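Local atomic coordinates of UDP-galactopyranose mutase (Deinococcus radiodurans, PDB entry 3HDQ), a protein that binds FAD and UDP-galactose and probably interconverts the pyranose and furanose forms of the sugar nucleotide. Residues L78-G83 with K310-Q315; T102-Y107 with A216-G221; W184-S189 with V337-N342; D266-K271 with K347-L352. All coordinates share one frame; numbering follows the deposited sequence.

Contact 1. Residues L78-G83 with K310-Q315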
# COMPACT_ATOMS: atom_id res chain seq x y z
N LEU A 78 -9.65 1.71 -7.99
CA LEU A 78 -9.71 1.63 -6.53
C LEU A 78 -10.84 0.69 -6.09
O LEU A 78 -11.99 0.95 -6.39
CB LEU A 78 -9.94 3.02 -5.94
CG LEU A 78 -9.94 3.17 -4.42
CD1 LEU A 78 -8.60 2.74 -3.81
CD2 LEU A 78 -10.27 4.60 -4.04
N ILE A 79 -10.50 -0.39 -5.39
CA ILE A 79 -11.49 -1.39 -4.97
C ILE A 79 -11.39 -1.72 -3.48
O ILE A 79 -10.43 -1.35 -2.80
CB ILE A 79 -11.29 -2.73 -5.69
CG1 ILE A 79 -9.94 -3.33 -5.26
CG2 ILE A 79 -11.41 -2.54 -7.19
CD1 ILE A 79 -9.71 -4.74 -5.67
N HIS A 80 -12.40 -2.44 -2.99
CA HIS A 80 -12.36 -3.01 -1.64
C HIS A 80 -12.25 -4.52 -1.73
O HIS A 80 -13.23 -5.20 -2.06
CB HIS A 80 -13.61 -2.63 -0.85
CG HIS A 80 -13.92 -1.16 -0.87
ND1 HIS A 80 -15.07 -0.64 -0.32
CD2 HIS A 80 -13.24 -0.11 -1.39
CE1 HIS A 80 -15.08 0.67 -0.49
NE2 HIS A 80 -13.98 1.02 -1.14
N PRO A 81 -11.06 -5.06 -1.46
CA PRO A 81 -10.89 -6.52 -1.60
C PRO A 81 -11.89 -7.34 -0.79
O PRO A 81 -12.20 -8.46 -1.22
CB PRO A 81 -9.46 -6.76 -1.09
CG PRO A 81 -8.76 -5.43 -1.27
CD PRO A 81 -9.83 -4.38 -1.03
N TYR A 82 -12.40 -6.83 0.32
CA TYR A 82 -13.30 -7.62 1.18
C TYR A 82 -14.76 -7.18 1.14
O TYR A 82 -15.48 -7.26 2.15
CB TYR A 82 -12.82 -7.62 2.64
CG TYR A 82 -11.37 -7.97 2.78
CD1 TYR A 82 -10.40 -6.97 2.92
CD2 TYR A 82 -10.94 -9.29 2.77
CE1 TYR A 82 -9.06 -7.28 3.04
CE2 TYR A 82 -9.59 -9.62 2.90
CZ TYR A 82 -8.66 -8.61 3.02
OH TYR A 82 -7.32 -8.91 3.14
N GLY A 83 -15.21 -6.71 -0.02
CA GLY A 83 -16.59 -6.30 -0.18
C GLY A 83 -16.78 -4.81 0.04
O GLY A 83 -15.94 -4.16 0.65
N LYS A 310 -16.78 2.26 -8.56
CA LYS A 310 -16.74 3.64 -9.03
C LYS A 310 -17.94 4.45 -8.54
O LYS A 310 -17.83 5.66 -8.34
CB LYS A 310 -16.60 3.72 -10.56
CG LYS A 310 -15.20 3.39 -11.08
CD LYS A 310 -15.24 3.06 -12.58
CE LYS A 310 -15.46 4.30 -13.45
NZ LYS A 310 -15.59 3.94 -14.89
N HIS A 311 -19.08 3.79 -8.33
CA HIS A 311 -20.23 4.48 -7.76
C HIS A 311 -19.87 4.97 -6.36
O HIS A 311 -20.27 6.04 -5.93
CB HIS A 311 -21.45 3.55 -7.64
CG HIS A 311 -22.13 3.24 -8.95
ND1 HIS A 311 -23.06 4.07 -9.52
CD2 HIS A 311 -22.04 2.16 -9.76
CE1 HIS A 311 -23.50 3.53 -10.65
NE2 HIS A 311 -22.89 2.37 -10.81
N ILE A 312 -19.10 4.14 -5.65
CA ILE A 312 -18.82 4.39 -4.24
C ILE A 312 -17.64 5.34 -4.04
O ILE A 312 -17.67 6.22 -3.19
CB ILE A 312 -18.59 3.06 -3.48
CG1 ILE A 312 -19.82 2.15 -3.62
CG2 ILE A 312 -18.28 3.34 -2.03
CD1 ILE A 312 -19.51 0.63 -3.57
N THR A 313 -16.60 5.18 -4.86
CA THR A 313 -15.40 6.00 -4.74
C THR A 313 -15.49 7.31 -5.51
O THR A 313 -14.77 8.26 -5.23
CB THR A 313 -14.16 5.25 -5.28
OG1 THR A 313 -14.31 5.03 -6.69
CG2 THR A 313 -14.01 3.90 -4.58
N GLY A 314 -16.37 7.36 -6.50
CA GLY A 314 -16.40 8.50 -7.40
C GLY A 314 -15.22 8.53 -8.37
O GLY A 314 -15.07 9.49 -9.12
N GLN A 315 -14.36 7.51 -8.37
CA GLN A 315 -13.23 7.47 -9.29
C GLN A 315 -13.66 7.58 -10.75
O GLN A 315 -14.66 6.99 -11.16
CB GLN A 315 -12.41 6.19 -9.11
CG GLN A 315 -11.13 6.15 -9.95
CD GLN A 315 -10.40 4.82 -9.88
OE1 GLN A 315 -10.93 3.82 -9.38
NE2 GLN A 315 -9.17 4.80 -10.39
O HOH W 1 -13.14 2.98 -7.92

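Contact 2. Residues T102-Y107 with A216-G221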
# COMPACT_ATOMS: atom_id res chain seq x y z
N THR A 102 -8.56 12.15 7.17
CA THR A 102 -8.94 12.09 5.78
C THR A 102 -9.91 13.21 5.44
O THR A 102 -10.62 13.71 6.30
CB THR A 102 -9.63 10.75 5.47
OG1 THR A 102 -9.84 10.63 4.06
CG2 THR A 102 -10.98 10.66 6.19
N GLU A 103 -9.94 13.61 4.18
CA GLU A 103 -11.02 14.45 3.70
C GLU A 103 -12.10 13.52 3.18
O GLU A 103 -11.92 12.30 3.20
CB GLU A 103 -10.54 15.37 2.59
CG GLU A 103 -9.61 16.47 3.03
CD GLU A 103 -8.74 16.94 1.89
OE1 GLU A 103 -7.83 16.18 1.48
OE2 GLU A 103 -8.96 18.07 1.39
N TRP A 104 -13.18 14.10 2.68
CA TRP A 104 -14.38 13.33 2.37
C TRP A 104 -14.98 13.59 1.00
O TRP A 104 -15.04 14.73 0.54
CB TRP A 104 -15.45 13.63 3.41
CG TRP A 104 -15.05 13.28 4.81
CD1 TRP A 104 -14.58 14.13 5.77
CD2 TRP A 104 -15.11 11.98 5.41
NE1 TRP A 104 -14.35 13.44 6.93
CE2 TRP A 104 -14.67 12.13 6.74
CE3 TRP A 104 -15.51 10.72 4.96
CZ2 TRP A 104 -14.61 11.05 7.63
CZ3 TRP A 104 -15.44 9.65 5.84
CH2 TRP A 104 -14.99 9.83 7.15
N ARG A 105 -15.47 12.52 0.37
CA ARG A 105 -16.34 12.64 -0.79
C ARG A 105 -17.77 12.33 -0.34
O ARG A 105 -18.04 11.21 0.07
CB ARG A 105 -15.95 11.64 -1.86
CG ARG A 105 -16.85 11.72 -3.09
CD ARG A 105 -17.15 10.36 -3.71
NE ARG A 105 -18.04 10.48 -4.87
CZ ARG A 105 -18.92 9.56 -5.25
NH1 ARG A 105 -19.04 8.42 -4.57
NH2 ARG A 105 -19.67 9.77 -6.32
N PRO A 106 -18.68 13.32 -0.44
CA PRO A 106 -20.06 13.06 -0.03
C PRO A 106 -20.69 11.96 -0.88
O PRO A 106 -20.56 11.98 -2.11
CB PRO A 106 -20.76 14.40 -0.28
CG PRO A 106 -19.65 15.41 -0.28
CD PRO A 106 -18.49 14.70 -0.90
N TYR A 107 -21.38 11.03 -0.24
CA TYR A 107 -21.97 9.90 -0.95
C TYR A 107 -23.06 9.25 -0.11
O TYR A 107 -22.85 8.90 1.05
CB TYR A 107 -20.89 8.89 -1.30
CG TYR A 107 -21.40 7.59 -1.89
CD1 TYR A 107 -21.89 7.54 -3.19
CD2 TYR A 107 -21.35 6.40 -1.16
CE1 TYR A 107 -22.34 6.35 -3.74
CE2 TYR A 107 -21.79 5.21 -1.70
CZ TYR A 107 -22.28 5.18 -2.99
OH TYR A 107 -22.71 3.99 -3.53
N ALA A 216 -20.44 9.75 3.77
CA ALA A 216 -19.31 10.20 2.96
C ALA A 216 -18.17 9.19 2.95
O ALA A 216 -17.97 8.45 3.91
CB ALA A 216 -18.82 11.57 3.45
N MET A 217 -17.43 9.15 1.86
CA MET A 217 -16.35 8.20 1.69
C MET A 217 -15.00 8.90 1.85
O MET A 217 -14.84 10.05 1.44
CB MET A 217 -16.44 7.52 0.32
CG MET A 217 -17.63 6.57 0.16
SD MET A 217 -17.54 5.09 1.20
CE MET A 217 -15.98 4.39 0.66
N PRO A 218 -14.03 8.23 2.48
CA PRO A 218 -12.69 8.81 2.57
C PRO A 218 -12.19 9.20 1.18
O PRO A 218 -12.13 8.35 0.28
CB PRO A 218 -11.85 7.68 3.17
CG PRO A 218 -12.83 6.91 4.00
CD PRO A 218 -14.14 6.98 3.25
N LEU A 219 -11.87 10.48 1.00
CA LEU A 219 -11.58 11.03 -0.33
C LEU A 219 -10.57 10.20 -1.13
O LEU A 219 -10.76 9.97 -2.33
CB LEU A 219 -11.16 12.50 -0.24
CG LEU A 219 -10.93 13.20 -1.59
CD1 LEU A 219 -12.21 13.24 -2.41
CD2 LEU A 219 -10.41 14.62 -1.38
N HIS A 220 -9.51 9.73 -0.48
CA HIS A 220 -8.54 8.90 -1.19
C HIS A 220 -8.54 7.45 -0.73
O HIS A 220 -7.55 6.73 -0.90
CB HIS A 220 -7.15 9.51 -1.10
CG HIS A 220 -7.13 10.96 -1.49
ND1 HIS A 220 -7.44 11.40 -2.76
CD2 HIS A 220 -6.84 12.07 -0.77
CE1 HIS A 220 -7.34 12.71 -2.81
NE2 HIS A 220 -6.97 13.14 -1.61
N GLY A 221 -9.65 7.03 -0.14
CA GLY A 221 -9.83 5.66 0.29
C GLY A 221 -9.45 5.42 1.74
O GLY A 221 -8.81 6.25 2.38
O HOH W 2 -8.47 9.04 2.33

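Contact 3. Residues W184-S189 with V337-N342. With GDU (galactose-uridine-5'-diphosphate), chain K.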
# COMPACT_ATOMS: atom_id res chain seq x y z
N TRP A 184 -26.89 -16.45 5.41
CA TRP A 184 -26.52 -17.06 6.70
C TRP A 184 -26.51 -18.58 6.71
O TRP A 184 -25.89 -19.20 7.57
CB TRP A 184 -27.47 -16.57 7.79
CG TRP A 184 -27.43 -15.11 7.93
CD1 TRP A 184 -28.25 -14.20 7.32
CD2 TRP A 184 -26.50 -14.35 8.71
NE1 TRP A 184 -27.90 -12.93 7.69
CE2 TRP A 184 -26.83 -12.99 8.54
CE3 TRP A 184 -25.43 -14.70 9.54
CZ2 TRP A 184 -26.12 -11.97 9.18
CZ3 TRP A 184 -24.73 -13.68 10.17
CH2 TRP A 184 -25.08 -12.33 9.99
N GLY A 185 -27.21 -19.18 5.75
CA GLY A 185 -27.39 -20.61 5.76
C GLY A 185 -28.41 -20.97 6.82
O GLY A 185 -28.51 -22.13 7.22
N LEU A 186 -29.15 -19.96 7.29
CA LEU A 186 -30.23 -20.13 8.24
C LEU A 186 -31.51 -19.46 7.72
O LEU A 186 -31.44 -18.46 7.00
CB LEU A 186 -29.87 -19.48 9.59
CG LEU A 186 -29.10 -20.20 10.70
CD1 LEU A 186 -29.18 -21.72 10.54
CD2 LEU A 186 -27.66 -19.75 10.77
N ASP A 187 -32.68 -19.99 8.09
CA ASP A 187 -33.94 -19.28 7.86
C ASP A 187 -33.99 -18.13 8.85
O ASP A 187 -33.41 -18.22 9.94
CB ASP A 187 -35.14 -20.21 8.09
CG ASP A 187 -36.47 -19.55 7.74
OD1 ASP A 187 -36.88 -19.61 6.57
OD2 ASP A 187 -37.12 -18.97 8.65
N PRO A 188 -34.66 -17.02 8.49
CA PRO A 188 -34.83 -15.89 9.41
C PRO A 188 -35.45 -16.30 10.74
O PRO A 188 -35.28 -15.59 11.73
CB PRO A 188 -35.78 -14.97 8.65
CG PRO A 188 -35.52 -15.25 7.23
CD PRO A 188 -35.21 -16.72 7.15
N SER A 189 -36.19 -17.41 10.76
CA SER A 189 -36.77 -17.89 12.02
C SER A 189 -35.66 -18.28 13.01
O SER A 189 -35.85 -18.21 14.22
CB SER A 189 -37.70 -19.08 11.78
OG SER A 189 -37.01 -20.16 11.17
N VAL A 337 -22.98 -14.54 14.20
CA VAL A 337 -24.27 -15.09 13.79
C VAL A 337 -25.31 -14.96 14.92
O VAL A 337 -25.53 -15.91 15.68
CB VAL A 337 -24.11 -16.57 13.38
CG1 VAL A 337 -25.42 -17.14 12.86
CG2 VAL A 337 -23.00 -16.72 12.34
N PRO A 338 -25.94 -13.79 15.04
CA PRO A 338 -26.83 -13.54 16.18
C PRO A 338 -28.05 -14.48 16.21
O PRO A 338 -28.92 -14.42 15.35
CB PRO A 338 -27.27 -12.07 15.96
CG PRO A 338 -26.26 -11.51 15.01
CD PRO A 338 -25.91 -12.64 14.12
N ARG A 339 -28.06 -15.37 17.20
CA ARG A 339 -29.18 -16.27 17.49
C ARG A 339 -28.90 -16.85 18.87
O ARG A 339 -27.74 -16.89 19.29
CB ARG A 339 -29.30 -17.38 16.44
CG ARG A 339 -28.07 -18.22 16.29
CD ARG A 339 -28.13 -19.06 15.03
NE ARG A 339 -29.29 -19.95 14.99
CZ ARG A 339 -29.20 -21.28 14.90
NH1 ARG A 339 -28.01 -21.85 14.86
NH2 ARG A 339 -30.29 -22.03 14.85
N PRO A 340 -29.95 -17.31 19.57
CA PRO A 340 -29.82 -17.77 20.97
C PRO A 340 -28.71 -18.82 21.21
O PRO A 340 -28.00 -18.69 22.20
CB PRO A 340 -31.21 -18.35 21.27
CG PRO A 340 -32.13 -17.60 20.33
CD PRO A 340 -31.33 -17.42 19.07
N GLU A 341 -28.56 -19.82 20.34
CA GLU A 341 -27.52 -20.83 20.55
C GLU A 341 -26.11 -20.24 20.50
O GLU A 341 -25.20 -20.76 21.14
CB GLU A 341 -27.63 -22.07 19.63
CG GLU A 341 -28.28 -21.87 18.28
CD GLU A 341 -29.78 -21.71 18.40
OE1 GLU A 341 -30.26 -20.55 18.31
OE2 GLU A 341 -30.49 -22.72 18.60
N ASN A 342 -25.94 -19.16 19.74
CA ASN A 342 -24.62 -18.53 19.63
C ASN A 342 -24.36 -17.49 20.74
O ASN A 342 -23.24 -17.38 21.23
CB ASN A 342 -24.39 -17.95 18.23
CG ASN A 342 -24.34 -19.02 17.16
OD1 ASN A 342 -24.12 -20.20 17.46
ND2 ASN A 342 -24.56 -18.61 15.91
N1 GDU K . -31.50 -8.45 4.09
C2 GDU K . -32.21 -8.96 3.19
N3 GDU K . -32.49 -8.73 1.99
C4 GDU K . -31.87 -7.63 1.50
C5 GDU K . -30.98 -6.88 2.42
C6 GDU K . -30.83 -7.33 3.68
O2 GDU K . -32.86 -10.14 3.66
O4 GDU K . -32.02 -7.29 0.33
C1D GDU K . -31.35 -8.98 5.41
C2D GDU K . -30.35 -10.14 5.62
O2D GDU K . -30.69 -10.96 6.73
C3D GDU K . -29.07 -9.37 5.85
C4D GDU K . -29.60 -8.32 6.83
O4D GDU K . -30.92 -8.00 6.38
O3D GDU K . -28.05 -10.20 6.40
C5D GDU K . -28.66 -7.16 7.15
O5D GDU K . -28.51 -6.49 5.88
PA GDU K . -27.17 -5.71 5.49
O1A GDU K . -27.46 -4.88 4.29
O2A GDU K . -26.81 -4.83 6.61
O3A GDU K . -26.03 -6.74 5.08
PB GDU K . -24.49 -6.42 5.22
O1B GDU K . -23.88 -7.68 4.75
O2B GDU K . -23.98 -6.17 6.59
O3B GDU K . -23.97 -5.27 4.22
C1' GDU K . -22.80 -4.44 4.19
C2' GDU K . -23.02 -3.21 5.10
C3' GDU K . -24.41 -2.64 4.71
C4' GDU K . -24.29 -2.05 3.27
C5' GDU K . -23.70 -3.14 2.33
C6' GDU K . -23.26 -2.60 0.95
O2' GDU K . -22.91 -3.55 6.49
O3' GDU K . -24.81 -1.66 5.69
O4' GDU K . -23.43 -0.89 3.34
O5' GDU K . -22.63 -3.99 2.82
O6' GDU K . -24.25 -2.83 -0.09

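Contact 4. Residues D266-K271 with K347-L352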
# COMPACT_ATOMS: atom_id res chain seq x y z
N ASP A 266 -8.51 -20.81 22.54
CA ASP A 266 -8.26 -22.15 22.00
C ASP A 266 -9.53 -22.98 21.81
O ASP A 266 -9.51 -24.20 21.99
CB ASP A 266 -7.28 -22.92 22.90
CG ASP A 266 -5.88 -22.31 22.91
OD1 ASP A 266 -5.45 -21.73 21.88
OD2 ASP A 266 -5.19 -22.42 23.95
N PHE A 267 -10.63 -22.32 21.45
CA PHE A 267 -11.90 -23.01 21.20
C PHE A 267 -12.27 -23.95 22.35
O PHE A 267 -12.89 -24.99 22.14
CB PHE A 267 -11.83 -23.76 19.87
CG PHE A 267 -11.27 -22.94 18.73
CD1 PHE A 267 -12.06 -22.03 18.04
CD2 PHE A 267 -9.93 -23.06 18.37
CE1 PHE A 267 -11.54 -21.27 17.00
CE2 PHE A 267 -9.40 -22.31 17.33
CZ PHE A 267 -10.20 -21.40 16.65
N CYS A 268 -11.88 -23.57 23.56
CA CYS A 268 -12.10 -24.41 24.74
C CYS A 268 -13.57 -24.71 25.03
O CYS A 268 -13.88 -25.63 25.79
CB CYS A 268 -11.40 -23.81 25.98
SG CYS A 268 -12.16 -22.33 26.68
N TYR A 269 -14.49 -23.96 24.44
CA TYR A 269 -15.91 -24.27 24.59
C TYR A 269 -16.53 -24.70 23.27
O TYR A 269 -17.74 -24.75 23.14
CB TYR A 269 -16.71 -23.09 25.15
CG TYR A 269 -16.30 -22.60 26.52
CD1 TYR A 269 -16.42 -23.42 27.64
CD2 TYR A 269 -15.84 -21.31 26.70
CE1 TYR A 269 -16.05 -22.96 28.90
CE2 TYR A 269 -15.47 -20.84 27.96
CZ TYR A 269 -15.58 -21.67 29.05
OH TYR A 269 -15.21 -21.20 30.29
N GLY A 270 -15.70 -25.00 22.28
CA GLY A 270 -16.19 -25.32 20.95
C GLY A 270 -16.17 -24.12 20.02
O GLY A 270 -15.91 -22.99 20.45
N LYS A 271 -16.46 -24.34 18.74
CA LYS A 271 -16.37 -23.28 17.75
C LYS A 271 -17.53 -22.28 17.84
O LYS A 271 -18.68 -22.68 17.78
CB LYS A 271 -16.29 -23.88 16.34
CG LYS A 271 -16.08 -22.83 15.24
CD LYS A 271 -14.69 -22.20 15.32
CE LYS A 271 -14.50 -21.09 14.27
NZ LYS A 271 -15.19 -19.83 14.66
N LYS A 347 -21.47 -15.86 25.58
CA LYS A 347 -21.55 -15.52 27.00
C LYS A 347 -20.45 -16.21 27.81
O LYS A 347 -19.87 -15.64 28.73
CB LYS A 347 -22.92 -15.92 27.53
CG LYS A 347 -23.66 -14.82 28.27
CD LYS A 347 -24.07 -13.70 27.32
CE LYS A 347 -25.45 -13.13 27.66
NZ LYS A 347 -25.51 -12.51 29.01
N LYS A 348 -20.15 -17.46 27.44
CA LYS A 348 -19.14 -18.23 28.14
C LYS A 348 -17.74 -17.70 27.84
O LYS A 348 -16.89 -17.63 28.73
CB LYS A 348 -19.23 -19.71 27.74
CG LYS A 348 -20.65 -20.26 27.75
CD LYS A 348 -20.96 -20.99 29.03
CE LYS A 348 -20.21 -22.31 29.05
NZ LYS A 348 -20.24 -22.90 27.68
N TYR A 349 -17.49 -17.35 26.58
CA TYR A 349 -16.19 -16.82 26.18
C TYR A 349 -15.99 -15.45 26.78
O TYR A 349 -14.88 -15.06 27.13
CB TYR A 349 -16.05 -16.78 24.66
CG TYR A 349 -15.69 -18.11 24.05
CD1 TYR A 349 -16.57 -18.79 23.21
CD2 TYR A 349 -14.46 -18.71 24.33
CE1 TYR A 349 -16.23 -20.01 22.65
CE2 TYR A 349 -14.12 -19.93 23.78
CZ TYR A 349 -15.00 -20.58 22.95
OH TYR A 349 -14.65 -21.80 22.41
N GLU A 350 -17.09 -14.72 26.90
CA GLU A 350 -17.10 -13.37 27.45
C GLU A 350 -16.70 -13.36 28.92
O GLU A 350 -16.04 -12.43 29.38
CB GLU A 350 -18.49 -12.76 27.27
CG GLU A 350 -18.65 -11.36 27.84
CD GLU A 350 -20.03 -10.76 27.56
OE1 GLU A 350 -20.13 -9.53 27.42
OE2 GLU A 350 -21.01 -11.53 27.48
N ALA A 351 -17.12 -14.39 29.66
CA ALA A 351 -16.73 -14.52 31.07
C ALA A 351 -15.23 -14.74 31.16
O ALA A 351 -14.57 -14.19 32.04
CB ALA A 351 -17.48 -15.67 31.73
N LEU A 352 -14.70 -15.54 30.25
CA LEU A 352 -13.25 -15.73 30.16
C LEU A 352 -12.56 -14.40 29.83
O LEU A 352 -11.61 -14.01 30.49
CB LEU A 352 -12.90 -16.79 29.11
CG LEU A 352 -13.17 -18.23 29.51
CD1 LEU A 352 -12.70 -19.18 28.42
CD2 LEU A 352 -12.49 -18.55 30.85

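Contact 1. Residues L78-G83 with K310-Q315
Gln315 OE1 is gripped by two donors, the backbone N of Leu78 at 2.8 Å and an ordered water. The bond joins strand 78-79, half of a two-stranded antiparallel sheet with 71-72, to the end of helix 309-313, where the chain makes an ST turn: Thr313 OG1 accepts from the backbone N of Gln315 at 3.0 Å. Gly314, between them, has positive phi, a conformation that glycine adopts most easily. Gln315 CG stands anti to its backbone N (chi1 -174°) and the chain beyond is extended, which carries the carboxamide across to the strand. The N-H of Leu78 arrives tilted 25° from the carbonyl plane. At the other end of the amide NE2 is bonded to Gly76 O, so the two ends together fix its rotation, and a glutamine suits a place that needs both an acceptor and a donor. An alanine here would probably leave the N-H of Leu78 and the carbonyl of Gly76 without these partners. The same water donates to Leu78 O at 2.8 Å and lies 2.7 Å from Thr313 OG1, bridging strand and turn. Beside this polar cluster Leu78 CD2 packs on Thr313 CG2 at 3.8 Å. The His80 ring, its ND1 bonded to His85 N, is met obliquely by methyl groups, with its CE1 4.4 Å from Ile312 CG2.

Contact 2. Residues T102-Y107 with A216-G221
Trp104 brings its indole back beside Ala216 and Pro218, although its CB leaves the backbone away from them. Trp104 CB begins the contact, 3.9 Å from Ala216 CB. A chi1 of -61° sets CG anti to the carbonyl carbon, and chi2 of 99° then turns the six-membered ring toward the neighbouring strand. There Trp104 CE3 lies 3.7 Å from Ala216 CB. Further out, Trp104 CZ3 reaches Ala216 O at 3.4 Å and Pro218 CD at 3.9 Å. A small alanine suits a place so close to the broad ring. Thr102 CG2 sits over one face, toward the rim; NE1 is bonded to Ser99 OG, and Phe95 stacks on the indole. Between the backbones, Arg105 N donates to Met217 O at 2.8 Å, nearly straight at 175°, and Met217 N returns a bond to Arg105 O. Glu103 O takes two donors, Leu219 N at 2.9 Å and the hydroxyl of Thr102. Tyr107 CD2 lies 4.0 Å from Met217 CG, the side chains side by side. Arg105 and Met217 form a hydrogen-bonded pair flanked by the non-hydrogen-bonded pairs Trp104-Pro218 and Pro106-Ala216, the alternation of an antiparallel sheet, here three-stranded with 104-106 at one margin.

Contact 3. Residues W184-S189 with V337-N342
Trp184 and Val337 run alongside each other in opposite senses, the benzo part of the indole beside the valine: Trp184 CZ3 lies 3.9 Å from Val337 CA, and both methyls of Val337 touch the ring. Val337 CG1, anti to its backbone N (chi1 -176°), also meets Leu186 CD2 at 4.0 Å; the leucine side chain lies roughly perpendicular to the valine. Pro338 adds its CD, 4.2 Å from Trp184 CH2. This apolar patch joins the end of helix 159-184, which Gly185 leaves with positive phi, to the N-terminus of helix 340-355, and it lies behind the part of the pocket that holds the uridine ribose. On the pocket side Trp184 NE1 donates to the ribose hydroxyl oxygen O3D of the bound UDP-galactose at 3.0 Å, the oxygen lying near the ring plane and the bond bent to 144°. A phenylalanine in place of Trp184 would probably leave O3D without this donor and uncover part of Val337. Leu186 CG sits centrally over one face of the Arg339 guanidinium, with Glu341 CG toward the rim of the opposite face, while Arg339 NE is bonded to Glu190 O. The carbonyl of Val337 is bonded on a lone pair by Asn342 ND2 at 2.9 Å.

Contact 4. Residues D266-K271 with K347-L352
Tyr349 OH donates to Gly270 O at 2.6 Å and accepts from Tyr269 N at 3.0 Å, so one buried tyrosine grips a type I beta turn, Phe267 to Gly270, by two backbone groups. The turn follows the Schellman motif that closes helix 261-264, and Tyr349 fastens it to helix 340-355. A tyrosine suits the place because its hydroxyl can donate and accept at once, while its ring spans from the helix to the turn. At the backbone angles of Gly270 a CB would clash with the carbonyl oxygen of Tyr269, so glycine suits the place. Around this polar pair the aromatic rings pack edge-to-face: the edge of Tyr269 points at the face of Tyr349, planes at 70° and centroids 5.2 Å apart, with Tyr269 CD2 above the rim. Lys348 CB makes a CH-pi contact over one face of the Tyr269 ring, 4.1 Å from its centroid. The bent lysine chain brings NZ back to the same ring in an off-centre cation-pi contact at 4.4 Å, while Cys268 SG lies over the other face. Further along the helix, Leu352 meets Tyr269 tip to tip, with Tyr269 OH 3.7 Å from Leu352 CG, and Cys268 SG stands 3.6 Å from Leu352 CD1.

In the fold
The four contacts form two pairs on opposite sides of the chain's centre. Contacts 1 and 2, their centres 11 Å apart, touch where Arg105 NH1 meets His311 O at 3.0 Å, a probable hydrogen bond, and contact 2 is nested inside the loop that contact 1 closes. Contacts 3 and 4 share helix 340-355; their centres are 18 Å apart and their nearest atoms about 5 Å. Contact 3 touches the UDP-galactose directly through Trp184. In contact 1 Tyr82 touches FAD itself and the His80 side chain is about 7 Å from it; in contact 2 the Met217 side chain comes within about 7 Å, whereas contact 4 lies at the surface, Phe267 being about 10 Å from the cofactor.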